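Local coordinates for probable sugar kinase (Clostridium perfringens, PDB 3KZH), which probably phosphorylates a carbohydrate substrate as a kinase of the pfkB (ribokinase-like) family, although its physiological sugar is not established, at residues C239-T245 with T311-Y317; K278-M283 with V303-L307; S23-Y27 with I102-N106; V249-A255 with T287-T293. Residue numbers count along the deposited sequence, not the author numbering.

Contact 1: C239-T245 with T311-Y317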
loop_
_atom_site.group_PDB
_atom_site.type_symbol
_atom_site.label_atom_id
_atom_site.label_comp_id
_atom_site.label_asym_id
_atom_site.label_seq_id
_atom_site.Cartn_x
_atom_site.Cartn_y
_atom_site.Cartn_z
ATOM N N CYS A 239 9.238 11.507 -43.708
ATOM C CA CYS A 239 10.039 10.374 -43.258
ATOM C C CYS A 239 11.399 10.886 -42.836
ATOM O O CYS A 239 11.954 11.782 -43.469
ATOM C CB CYS A 239 10.185 9.320 -44.368
ATOM S SG CYS A 239 11.257 7.900 -43.956
ATOM N N GLY A 240 11.912 10.344 -41.739
ATOM C CA GLY A 240 13.204 10.769 -41.252
ATOM C C GLY A 240 13.645 10.017 -40.027
ATOM O O GLY A 240 13.009 9.044 -39.624
ATOM N N LYS A 241 14.735 10.495 -39.435
ATOM C CA LYS A 241 15.329 9.915 -38.241
ATOM C C LYS A 241 15.920 11.048 -37.424
ATOM O O LYS A 241 16.666 11.877 -37.948
ATOM C CB LYS A 241 16.426 8.910 -38.614
ATOM C CG LYS A 241 17.073 8.188 -37.429
ATOM C CD LYS A 241 18.536 7.845 -37.686
ATOM C CE LYS A 241 18.688 6.658 -38.626
ATOM N NZ LYS A 241 20.127 6.319 -38.830
ATOM N N ILE A 242 15.549 11.105 -36.147
ATOM C CA ILE A 242 16.028 12.147 -35.234
ATOM C C ILE A 242 16.651 11.490 -34.009
ATOM O O ILE A 242 16.125 10.513 -33.470
ATOM C CB ILE A 242 14.889 13.155 -34.818
ATOM C CG1 ILE A 242 14.338 13.892 -36.048
ATOM C CG2 ILE A 242 15.430 14.215 -33.875
ATOM C CD1 ILE A 242 13.045 14.655 -35.820
ATOM N N LYS A 243 17.770 12.053 -33.573
ATOM C CA LYS A 243 18.506 11.554 -32.422
ATOM C C LYS A 243 18.935 12.741 -31.580
ATOM O O LYS A 243 19.114 13.841 -32.099
ATOM C CB LYS A 243 19.734 10.775 -32.918
ATOM C CG LYS A 243 20.691 10.250 -31.866
ATOM C CD LYS A 243 21.988 9.850 -32.521
ATOM C CE LYS A 243 23.096 9.689 -31.501
ATOM N NZ LYS A 243 24.366 9.257 -32.154
ATOM N N ALA A 244 19.036 12.523 -30.273
ATOM C CA ALA A 244 19.484 13.557 -29.357
ATOM C C ALA A 244 20.912 13.243 -28.942
ATOM O O ALA A 244 21.284 12.078 -28.785
ATOM C CB ALA A 244 18.586 13.622 -28.136
ATOM N N THR A 245 21.724 14.287 -28.818
ATOM C CA THR A 245 23.109 14.135 -28.377
ATOM C C THR A 245 23.077 14.299 -26.844
ATOM O O THR A 245 22.043 14.689 -26.284
ATOM C CB THR A 245 24.049 15.201 -29.036
ATOM O OG1 THR A 245 23.677 16.519 -28.613
ATOM C CG2 THR A 245 23.961 15.140 -30.552
ATOM N N THR A 311 20.474 19.511 -28.353
ATOM C CA THR A 311 21.078 19.589 -29.681
ATOM C C THR A 311 20.681 18.291 -30.393
ATOM O O THR A 311 20.940 17.192 -29.881
ATOM C CB THR A 311 22.622 19.741 -29.600
ATOM O OG1 THR A 311 22.936 21.006 -29.005
ATOM C CG2 THR A 311 23.266 19.675 -30.998
ATOM N N TRP A 312 20.062 18.435 -31.565
ATOM C CA TRP A 312 19.581 17.298 -32.345
ATOM C C TRP A 312 20.346 16.967 -33.625
ATOM O O TRP A 312 20.924 17.840 -34.269
ATOM C CB TRP A 312 18.096 17.497 -32.730
ATOM C CG TRP A 312 17.143 17.870 -31.601
ATOM C CD1 TRP A 312 16.784 19.131 -31.221
ATOM C CD2 TRP A 312 16.441 16.973 -30.726
ATOM N NE1 TRP A 312 15.910 19.083 -30.160
ATOM C CE2 TRP A 312 15.677 17.773 -29.834
ATOM C CE3 TRP A 312 16.377 15.570 -30.602
ATOM C CZ2 TRP A 312 14.862 17.215 -28.820
ATOM C CZ3 TRP A 312 15.561 15.008 -29.587
ATOM C CH2 TRP A 312 14.819 15.836 -28.714
ATOM N N GLU A 313 20.346 15.680 -33.968
ATOM C CA GLU A 313 20.933 15.177 -35.207
ATOM C C GLU A 313 19.675 14.784 -35.968
ATOM O O GLU A 313 18.921 13.920 -35.514
ATOM C CB GLU A 313 21.822 13.956 -34.969
ATOM C CG GLU A 313 23.246 14.290 -34.552
ATOM C CD GLU A 313 24.095 13.060 -34.291
ATOM O OE1 GLU A 313 23.961 12.058 -35.029
ATOM O OE2 GLU A 313 24.903 13.098 -33.341
ATOM N N GLU A 314 19.391 15.519 -37.045
ATOM C CA GLU A 314 18.198 15.303 -37.868
ATOM C C GLU A 314 18.543 14.894 -39.289
ATOM O O GLU A 314 19.504 15.387 -39.865
ATOM C CB GLU A 314 17.326 16.572 -37.901
ATOM C CG GLU A 314 16.847 17.062 -36.545
ATOM C CD GLU A 314 16.018 18.323 -36.635
ATOM O OE1 GLU A 314 14.942 18.287 -37.260
ATOM O OE2 GLU A 314 16.423 19.348 -36.052
ATOM N N GLU A 315 17.750 13.973 -39.833
ATOM C CA GLU A 315 17.911 13.437 -41.190
ATOM C C GLU A 315 16.515 13.320 -41.799
ATOM O O GLU A 315 15.586 12.892 -41.114
ATOM C CB GLU A 315 18.561 12.039 -41.143
ATOM C CG GLU A 315 20.037 12.006 -40.708
ATOM C CD GLU A 315 20.574 10.605 -40.402
ATOM O OE1 GLU A 315 20.313 9.650 -41.164
ATOM O OE2 GLU A 315 21.302 10.467 -39.399
ATOM N N LYS A 316 16.356 13.745 -43.056
ATOM C CA LYS A 316 15.064 13.674 -43.755
ATOM C C LYS A 316 15.206 12.917 -45.073
ATOM O O LYS A 316 16.062 13.249 -45.880
ATOM C CB LYS A 316 14.496 15.075 -44.076
ATOM C CG LYS A 316 14.160 16.003 -42.897
ATOM C CD LYS A 316 13.171 17.123 -43.292
ATOM C CE LYS A 316 13.647 18.002 -44.467
ATOM N NZ LYS A 316 14.907 18.774 -44.211
ATOM N N TYR A 317 14.357 11.914 -45.296
ATOM C CA TYR A 317 14.387 11.138 -46.536
ATOM C C TYR A 317 13.110 11.402 -47.334
ATOM O O TYR A 317 12.031 11.559 -46.758
ATOM C CB TYR A 317 14.536 9.625 -46.260
ATOM C CG TYR A 317 15.478 9.276 -45.125
ATOM C CD1 TYR A 317 14.973 8.873 -43.879
ATOM C CD2 TYR A 317 16.877 9.408 -45.265
ATOM C CE1 TYR A 317 15.834 8.618 -42.783
ATOM C CE2 TYR A 317 17.755 9.151 -44.173
ATOM C CZ TYR A 317 17.219 8.759 -42.937
ATOM O OH TYR A 317 18.036 8.499 -41.858
HETATM O O HOH W 1 10.673 14.216 -45.369
HETATM O O HOH W 2 19.766 11.413 -37.213
HETATM O O HOH W 3 21.886 17.727 -26.359
#
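Paired backbone hydrogen bonds hold the two strands together. K243 N gives to E313 O (2.9 Å) and E313 N to K243 O (2.9 Å), while K241 N gives to E315 O (3.0 Å) and E315 N to K241 O (3.0 Å). T245 N reaches T311 O (3.2 Å) beyond the end of strand 239-244, where a water also joins T245 O to T311 N. The strands run antiparallel at 167°, and 312-317 forms an edge of the large mixed sheet of the ribokinase-like fold; G240 and I242 bond to strand 231-234 on their other side. Glycine suits position 240, because a CB there would lie 2.5 Å from E315 O. On one face, Y317 OH donates to E315 OE1 (2.6 Å). K241 NZ lies 4.1 Å from E315 OE1 and K243 NZ 4.0 Å from E313 OE1, both too far for salt bridges. Y317 turns its ring edge to C239, with SG 3.8 Å from CD1. On the other face, W312 CE3 meets I242 CG2 at 3.7 Å and W312 CZ3 meets A244 CB at 3.6 Å. Helix 273-288 packs against this apolar patch, its K278 making a cation-pi contact with W312.

Contact 2: K278-M283 with V303-L307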
loop_
_atom_site.group_PDB
_atom_site.type_symbol
_atom_site.label_atom_id
_atom_site.label_comp_id
_atom_site.label_asym_id
_atom_site.label_seq_id
_atom_site.Cartn_x
_atom_site.Cartn_y
_atom_site.Cartn_z
ATOM N N LYS A 278 10.386 14.980 -31.387
ATOM C CA LYS A 278 11.298 15.677 -30.480
ATOM C C LYS A 278 10.773 15.811 -29.059
ATOM O O LYS A 278 11.526 15.591 -28.100
ATOM C CB LYS A 278 11.656 17.061 -31.022
ATOM C CG LYS A 278 12.644 17.063 -32.170
ATOM C CD LYS A 278 12.904 18.487 -32.615
ATOM C CE LYS A 278 13.450 18.521 -34.018
ATOM N NZ LYS A 278 13.472 19.899 -34.585
ATOM N N PHE A 279 9.471 16.117 -28.945
ATOM C CA PHE A 279 8.767 16.289 -27.659
ATOM C C PHE A 279 8.722 14.940 -26.934
ATOM O O PHE A 279 9.074 14.850 -25.761
ATOM C CB PHE A 279 7.341 16.859 -27.882
ATOM C CG PHE A 279 6.617 17.246 -26.599
ATOM C CD1 PHE A 279 6.645 18.577 -26.131
ATOM C CD2 PHE A 279 5.971 16.264 -25.800
ATOM C CE1 PHE A 279 6.049 18.929 -24.886
ATOM C CE2 PHE A 279 5.376 16.606 -24.552
ATOM C CZ PHE A 279 5.420 17.942 -24.097
ATOM N N ALA A 280 8.262 13.916 -27.647
ATOM C CA ALA A 280 8.163 12.557 -27.126
ATOM C C ALA A 280 9.526 11.955 -26.771
ATOM O O ALA A 280 9.637 11.184 -25.824
ATOM C CB ALA A 280 7.444 11.681 -28.126
HETATM N N MSE A 281 10.561 12.333 -27.521
HETATM C CA MSE A 281 11.911 11.847 -27.278
HETATM C C MSE A 281 12.508 12.512 -26.050
HETATM O O MSE A 281 13.227 11.859 -25.287
HETATM C CB MSE A 281 12.793 12.078 -28.488
HETATM C CG MSE A 281 13.722 10.916 -28.778
HETATM SE SE MSE A 281 14.757 11.176 -30.384
HETATM C CE MSE A 281 13.469 12.029 -31.438
ATOM N N THR A 282 12.169 13.794 -25.847
ATOM C CA THR A 282 12.614 14.571 -24.672
ATOM C C THR A 282 12.041 13.924 -23.399
ATOM O O THR A 282 12.740 13.812 -22.398
ATOM C CB THR A 282 12.185 16.072 -24.769
ATOM O OG1 THR A 282 12.853 16.679 -25.884
ATOM C CG2 THR A 282 12.541 16.842 -23.505
HETATM N N MSE A 283 10.790 13.452 -23.492
HETATM C CA MSE A 283 10.076 12.759 -22.402
HETATM C C MSE A 283 10.738 11.416 -22.119
HETATM O O MSE A 283 10.874 11.006 -20.955
HETATM C CB MSE A 283 8.607 12.519 -22.766
HETATM C CG MSE A 283 7.780 13.764 -22.826
HETATM SE SE MSE A 283 5.865 13.435 -22.857
HETATM C CE MSE A 283 5.812 12.290 -21.298
ATOM N N VAL A 303 9.730 19.374 -19.629
ATOM C CA VAL A 303 9.880 18.757 -20.954
ATOM C C VAL A 303 10.256 19.843 -21.956
ATOM O O VAL A 303 11.223 19.686 -22.692
ATOM C CB VAL A 303 8.580 18.015 -21.428
ATOM C CG1 VAL A 303 8.779 17.393 -22.799
ATOM C CG2 VAL A 303 8.193 16.960 -20.450
ATOM N N LEU A 304 9.540 20.967 -21.912
ATOM C CA LEU A 304 9.810 22.109 -22.793
ATOM C C LEU A 304 11.165 22.781 -22.534
ATOM O O LEU A 304 11.830 23.214 -23.474
ATOM C CB LEU A 304 8.692 23.147 -22.701
ATOM C CG LEU A 304 7.306 22.802 -23.263
ATOM C CD1 LEU A 304 6.392 24.014 -23.105
ATOM C CD2 LEU A 304 7.381 22.406 -24.725
ATOM N N ALA A 305 11.589 22.806 -21.268
ATOM C CA ALA A 305 12.874 23.397 -20.865
ATOM C C ALA A 305 14.047 22.547 -21.350
ATOM O O ALA A 305 15.076 23.094 -21.749
ATOM C CB ALA A 305 12.941 23.565 -19.343
ATOM N N LYS A 306 13.876 21.220 -21.331
ATOM C CA LYS A 306 14.914 20.294 -21.790
ATOM C C LYS A 306 14.941 20.210 -23.317
ATOM O O LYS A 306 15.998 19.988 -23.894
ATOM C CB LYS A 306 14.742 18.898 -21.181
ATOM C CG LYS A 306 16.046 18.087 -21.138
ATOM C CD LYS A 306 15.832 16.616 -21.435
ATOM C CE LYS A 306 17.135 15.840 -21.439
ATOM N NZ LYS A 306 17.786 15.839 -20.106
ATOM N N LEU A 307 13.787 20.424 -23.955
ATOM C CA LEU A 307 13.649 20.411 -25.416
ATOM C C LEU A 307 14.412 21.586 -26.055
ATOM O O LEU A 307 15.009 21.431 -27.120
ATOM C CB LEU A 307 12.154 20.467 -25.804
ATOM C CG LEU A 307 11.693 20.715 -27.253
ATOM C CD1 LEU A 307 12.003 19.520 -28.111
ATOM C CD2 LEU A 307 10.209 21.032 -27.305
#
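This is an apolar helix-helix contact, in which helix 300-308 crosses helix 273-288 shortly before the chain turns into edge strand 312-317. The short axes approach to 9.3 Å at 105°, so the helices meet over a small patch. V303 is central: its CG1 sits over the face of the F279 ring, 3.8 Å from the centroid, in a CH-pi contact, and also meets M283 CG (selenomethionine) at 3.8 Å. L304 CD2 touches the edge of the same ring, 3.7 Å from F279 CE1. One turn on from V303, L307 CD1 packs against K278 CB (3.8 Å) and T282 OG1 (3.7 Å). T282 OG1 donates back to K278 O within its own helix (2.8 Å), and its CG2 lies against V303 O (3.2 Å) and K306 CB (3.8 Å). W312 touches both T282 and L307, and Y265 stacks on F279. The nearly perpendicular crossing fastens the C-terminal helix to a helix that flanks the central sheet, within the layered alpha/beta architecture of ribokinase-like kinases.

Contact 3: S23-Y27 with I102-N106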
loop_
_atom_site.group_PDB
_atom_site.type_symbol
_atom_site.label_atom_id
_atom_site.label_comp_id
_atom_site.label_asym_id
_atom_site.label_seq_id
_atom_site.Cartn_x
_atom_site.Cartn_y
_atom_site.Cartn_z
ATOM N N SER A 23 16.724 -6.920 1.221
ATOM C CA SER A 23 17.434 -7.364 2.431
ATOM C C SER A 23 18.615 -6.462 2.800
ATOM O O SER A 23 19.441 -6.142 1.944
ATOM C CB SER A 23 17.943 -8.805 2.279
ATOM O OG SER A 23 16.901 -9.759 2.190
ATOM N N LYS A 24 18.649 -6.031 4.067
ATOM C CA LYS A 24 19.723 -5.179 4.608
ATOM C C LYS A 24 20.640 -5.981 5.549
ATOM O O LYS A 24 21.375 -5.428 6.371
ATOM C CB LYS A 24 19.142 -3.940 5.316
ATOM C CG LYS A 24 18.499 -2.908 4.377
ATOM C CD LYS A 24 19.519 -2.305 3.418
ATOM C CE LYS A 24 18.862 -1.447 2.367
ATOM N NZ LYS A 24 19.878 -0.907 1.421
ATOM N N ALA A 25 20.549 -7.299 5.410
ATOM C CA ALA A 25 21.327 -8.287 6.149
ATOM C C ALA A 25 21.284 -9.551 5.307
ATOM O O ALA A 25 20.423 -9.667 4.421
ATOM C CB ALA A 25 20.720 -8.563 7.504
ATOM N N SER A 26 22.184 -10.497 5.602
ATOM C CA SER A 26 22.264 -11.774 4.886
ATOM C C SER A 26 20.952 -12.548 4.901
ATOM O O SER A 26 20.404 -12.830 5.968
ATOM C CB SER A 26 23.389 -12.651 5.446
ATOM O OG SER A 26 24.664 -12.139 5.089
ATOM N N TYR A 27 20.429 -12.825 3.704
ATOM C CA TYR A 27 19.171 -13.557 3.543
ATOM C C TYR A 27 19.315 -15.046 3.870
ATOM O O TYR A 27 20.333 -15.676 3.569
ATOM C CB TYR A 27 18.593 -13.367 2.123
ATOM C CG TYR A 27 17.295 -14.119 1.869
ATOM C CD1 TYR A 27 16.083 -13.662 2.418
ATOM C CD2 TYR A 27 17.295 -15.360 1.182
ATOM C CE1 TYR A 27 14.891 -14.424 2.304
ATOM C CE2 TYR A 27 16.117 -16.135 1.069
ATOM C CZ TYR A 27 14.920 -15.657 1.630
ATOM O OH TYR A 27 13.767 -16.396 1.519
ATOM N N ILE A 102 10.703 -10.485 -2.658
ATOM C CA ILE A 102 11.750 -10.318 -1.657
ATOM C C ILE A 102 13.104 -10.560 -2.329
ATOM O O ILE A 102 13.322 -11.599 -2.956
ATOM C CB ILE A 102 11.509 -11.240 -0.415
ATOM C CG1 ILE A 102 10.327 -10.685 0.390
ATOM C CG2 ILE A 102 12.767 -11.337 0.464
ATOM C CD1 ILE A 102 9.787 -11.581 1.450
ATOM N N LEU A 103 13.970 -9.551 -2.246
ATOM C CA LEU A 103 15.312 -9.597 -2.820
ATOM C C LEU A 103 16.364 -9.788 -1.728
ATOM O O LEU A 103 16.150 -9.379 -0.579
ATOM C CB LEU A 103 15.632 -8.310 -3.604
ATOM C CG LEU A 103 14.744 -7.687 -4.696
ATOM C CD1 LEU A 103 14.183 -8.723 -5.640
ATOM C CD2 LEU A 103 13.610 -6.917 -4.059
ATOM N N ASP A 104 17.490 -10.413 -2.087
ATOM C CA ASP A 104 18.578 -10.633 -1.137
ATOM C C ASP A 104 19.539 -9.443 -1.078
ATOM O O ASP A 104 19.281 -8.415 -1.705
ATOM C CB ASP A 104 19.305 -11.983 -1.374
ATOM C CG ASP A 104 19.984 -12.111 -2.747
ATOM O OD1 ASP A 104 20.383 -13.248 -3.075
ATOM O OD2 ASP A 104 20.147 -11.119 -3.484
ATOM N N GLU A 105 20.627 -9.595 -0.320
ATOM C CA GLU A 105 21.662 -8.568 -0.139
ATOM C C GLU A 105 22.381 -8.155 -1.434
ATOM O O GLU A 105 22.967 -7.069 -1.513
ATOM C CB GLU A 105 22.695 -9.040 0.904
ATOM C CG GLU A 105 23.454 -10.351 0.563
ATOM C CD GLU A 105 22.784 -11.629 1.077
ATOM O OE1 GLU A 105 21.538 -11.677 1.209
ATOM O OE2 GLU A 105 23.523 -12.601 1.357
ATOM N N ASN A 106 22.323 -9.035 -2.435
ATOM C CA ASN A 106 22.936 -8.807 -3.747
ATOM C C ASN A 106 21.938 -8.146 -4.698
ATOM O O ASN A 106 22.331 -7.499 -5.673
ATOM C CB ASN A 106 23.432 -10.130 -4.350
ATOM C CG ASN A 106 24.396 -10.870 -3.435
ATOM O OD1 ASN A 106 25.409 -10.319 -3.005
ATOM N ND2 ASN A 106 24.076 -12.126 -3.129
#
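Segments 23-27 and 102-106 meet in the small four-stranded sheet that forms the lid in ribokinase-like kinases, where parallel strands 16-23 and 98-103 both run out into loops. L103 O is the shared acceptor: S23 N donates to it at 3.1 Å and S23 OG at 2.9 Å, so the serine holds the end of the neighbouring strand through both backbone and side chain. The backbone of L103 also bonds to G21, continuing the parallel pairing. Beyond the strands a side chain takes over. The end of E105 bends back toward the other loop, and its OE1 accepts from Y27 N at 3.0 Å, fixing the path of the loop where the strands no longer pair. D104 directs its carboxylate away from segment 23-27 into its own turn. Its OD2 accepts from E108 N and, weakly, from N106 N (3.2 Å), the latter in the manner of an Asx turn, within the connection to strand 109-115. The polar end of Y27 is satisfied across the dimer, its OH bonding to S111 OG of the second subunit; S23 and I102 also pack against that subunit, consistent with the lid-to-lid association known in this family. Within the chain, the flank of Y27 rests on the other segment, with its CB 3.8 Å from D104 CB and its CE1 4.2 Å from I102 CG2.

Contact 4: V249-A255 with T287-T293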
loop_
_atom_site.group_PDB
_atom_site.type_symbol
_atom_site.label_atom_id
_atom_site.label_comp_id
_atom_site.label_asym_id
_atom_site.label_seq_id
_atom_site.Cartn_x
_atom_site.Cartn_y
_atom_site.Cartn_z
ATOM N N VAL A 249 22.137 7.239 -20.022
ATOM C CA VAL A 249 21.088 6.411 -19.437
ATOM C C VAL A 249 21.467 5.772 -18.103
ATOM O O VAL A 249 22.619 5.384 -17.893
ATOM C CB VAL A 249 20.531 5.339 -20.455
ATOM C CG1 VAL A 249 20.468 5.919 -21.848
ATOM C CG2 VAL A 249 21.327 4.060 -20.466
ATOM N N LYS A 250 20.497 5.746 -17.192
ATOM C CA LYS A 250 20.652 5.136 -15.873
ATOM C C LYS A 250 19.803 3.867 -15.857
ATOM O O LYS A 250 20.304 2.785 -15.556
ATOM C CB LYS A 250 20.217 6.093 -14.758
ATOM C CG LYS A 250 21.197 7.223 -14.488
ATOM C CD LYS A 250 20.820 8.006 -13.239
ATOM C CE LYS A 250 21.794 9.156 -12.984
ATOM N NZ LYS A 250 21.438 9.988 -11.799
ATOM N N ASN A 251 18.529 4.021 -16.226
ATOM C CA ASN A 251 17.558 2.931 -16.296
ATOM C C ASN A 251 16.647 3.154 -17.502
ATOM O O ASN A 251 16.061 4.226 -17.656
ATOM C CB ASN A 251 16.738 2.848 -14.999
ATOM C CG ASN A 251 15.661 1.767 -15.047
ATOM O OD1 ASN A 251 15.929 0.626 -15.416
ATOM N ND2 ASN A 251 14.427 2.141 -14.701
ATOM N N VAL A 252 16.504 2.109 -18.315
ATOM C CA VAL A 252 15.693 2.129 -19.539
ATOM C C VAL A 252 14.202 1.827 -19.324
ATOM O O VAL A 252 13.364 2.299 -20.092
ATOM C CB VAL A 252 16.290 1.163 -20.615
ATOM C CG1 VAL A 252 15.673 1.411 -21.989
ATOM C CG2 VAL A 252 17.792 1.352 -20.715
ATOM N N THR A 253 13.876 1.070 -18.273
ATOM C CA THR A 253 12.490 0.690 -17.941
ATOM C C THR A 253 11.571 1.919 -17.781
ATOM O O THR A 253 11.831 2.801 -16.958
ATOM C CB THR A 253 12.437 -0.199 -16.649
ATOM O OG1 THR A 253 13.393 -1.266 -16.754
ATOM C CG2 THR A 253 11.047 -0.813 -16.449
ATOM N N GLY A 254 10.556 1.992 -18.641
ATOM C CA GLY A 254 9.612 3.098 -18.617
ATOM C C GLY A 254 9.883 4.217 -19.609
ATOM O O GLY A 254 9.113 5.173 -19.661
ATOM N N ALA A 255 10.965 4.109 -20.386
ATOM C CA ALA A 255 11.335 5.128 -21.377
ATOM C C ALA A 255 10.420 5.140 -22.598
ATOM O O ALA A 255 10.008 6.207 -23.057
ATOM C CB ALA A 255 12.784 4.955 -21.806
ATOM N N THR A 287 13.020 10.313 -18.592
ATOM C CA THR A 287 12.723 9.068 -17.886
ATOM C C THR A 287 13.929 8.122 -17.881
ATOM O O THR A 287 14.158 7.405 -16.904
ATOM C CB THR A 287 11.483 8.392 -18.506
ATOM O OG1 THR A 287 10.396 9.317 -18.492
ATOM C CG2 THR A 287 11.058 7.189 -17.727
ATOM N N ILE A 288 14.720 8.182 -18.951
ATOM C CA ILE A 288 15.917 7.356 -19.108
ATOM C C ILE A 288 17.078 7.815 -18.202
ATOM O O ILE A 288 17.917 7.005 -17.817
ATOM C CB ILE A 288 16.316 7.264 -20.631
ATOM C CG1 ILE A 288 16.520 5.808 -21.038
ATOM C CG2 ILE A 288 17.521 8.138 -20.982
ATOM C CD1 ILE A 288 16.545 5.589 -22.544
ATOM N N SER A 289 17.071 9.101 -17.838
ATOM C CA SER A 289 18.099 9.706 -16.986
ATOM C C SER A 289 17.841 9.559 -15.484
ATOM O O SER A 289 18.622 10.060 -14.674
ATOM C CB SER A 289 18.257 11.192 -17.322
ATOM O OG SER A 289 17.220 11.976 -16.742
ATOM N N HIS A 290 16.722 8.929 -15.127
ATOM C CA HIS A 290 16.340 8.712 -13.731
ATOM C C HIS A 290 16.291 7.211 -13.459
ATOM O O HIS A 290 16.028 6.424 -14.368
ATOM C CB HIS A 290 14.965 9.344 -13.452
ATOM C CG HIS A 290 14.724 9.668 -12.008
ATOM N ND1 HIS A 290 14.261 8.739 -11.102
ATOM C CD2 HIS A 290 14.899 10.816 -11.312
ATOM C CE1 HIS A 290 14.166 9.300 -9.910
ATOM N NE2 HIS A 290 14.546 10.561 -10.010
ATOM N N GLU A 291 16.550 6.830 -12.207
ATOM C CA GLU A 291 16.533 5.427 -11.778
ATOM C C GLU A 291 15.124 4.849 -11.731
ATOM O O GLU A 291 14.927 3.647 -11.937
ATOM C CB GLU A 291 17.197 5.265 -10.404
ATOM C CG GLU A 291 18.730 5.265 -10.405
ATOM C CD GLU A 291 19.361 4.006 -11.021
ATOM O OE1 GLU A 291 18.791 2.895 -10.887
ATOM O OE2 GLU A 291 20.448 4.135 -11.633
ATOM N N GLU A 292 14.151 5.710 -11.445
ATOM C CA GLU A 292 12.754 5.306 -11.385
ATOM C C GLU A 292 12.112 5.315 -12.772
ATOM O O GLU A 292 12.586 5.993 -13.688
ATOM C CB GLU A 292 11.963 6.198 -10.416
ATOM C CG GLU A 292 12.418 6.137 -8.948
ATOM C CD GLU A 292 12.298 4.750 -8.319
ATOM O OE1 GLU A 292 11.199 4.155 -8.365
ATOM O OE2 GLU A 292 13.304 4.258 -7.769
ATOM N N THR A 293 11.025 4.555 -12.896
ATOM C CA THR A 293 10.257 4.411 -14.132
ATOM C C THR A 293 9.576 5.695 -14.609
ATOM O O THR A 293 9.226 5.806 -15.779
ATOM C CB THR A 293 9.205 3.285 -13.997
ATOM O OG1 THR A 293 8.471 3.456 -12.775
ATOM C CG2 THR A 293 9.878 1.919 -13.990
HETATM O O HOH W 4 21.341 7.086 -10.200
HETATM O O HOH W 5 14.134 5.309 -15.490
#
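Segment 249-255 holds the first five residues of the Asn-Val-Thr-Gly-Ala-Gly-Asp signature of pfkB kinases and leads into helix 255-268, whose N-terminus forms the anion hole in relatives; the bound glucose is about 6 Å from the V252 side chain. The loop leaving helix 273-288 packs beside it. First comes T287, whose CG2 lies 3.4 Å from G254 O while its OG1 bonds to S258 and M283; T287 O is 2.5 Å from water 5. I288 makes the main link: its O accepts from K250 N (2.9 Å) and weakly from N251 N (3.4 Å), and its side chain puts CG2 on V249 CG1 (3.8 Å) and CD1 on A255 CB (3.9 Å). S289 O lies against the aliphatic part of K250, 3.3 Å from CD. H290 O lies 2.5 Å from water 5, and H290 ND1 accepts from E292 N (3.1 Å). Next, E291 OE2 approaches K250 CB (3.7 Å). E292 O lies 2.5 Å from the same water 5, to which N251 ND2 donates (3.3 Å). Three carbonyls, T287 O, H290 O and E292 O, thus surround the water, which recalls the monovalent-cation site of ribokinase relatives. Finally T293 CA meets T253 O at 3.6 Å. Glycine is required next to it: G254 has a phi of 97°, and a CB there would clash with T293 O.

Contacts 1 and 2 adjoin on the same side of the chain's centre: W312 of the edge strand packs on T282, and K278 NZ forms a long, weak ion pair with E314 OE2. Their chemistry differs, backbone pairing in contact 1 against apolar helix packing in contact 2. Contact 4 shares helix 273-288 with contact 2, at its C-terminal end, and is a surface contact beside the sugar pocket that relies on carbonyls and water. Contacts 1 and 2 are partly buried. So is contact 3, but in the separate lid sheet, its centre 44 Å from that of contact 1; of the four, only contact 3 touches the second subunit.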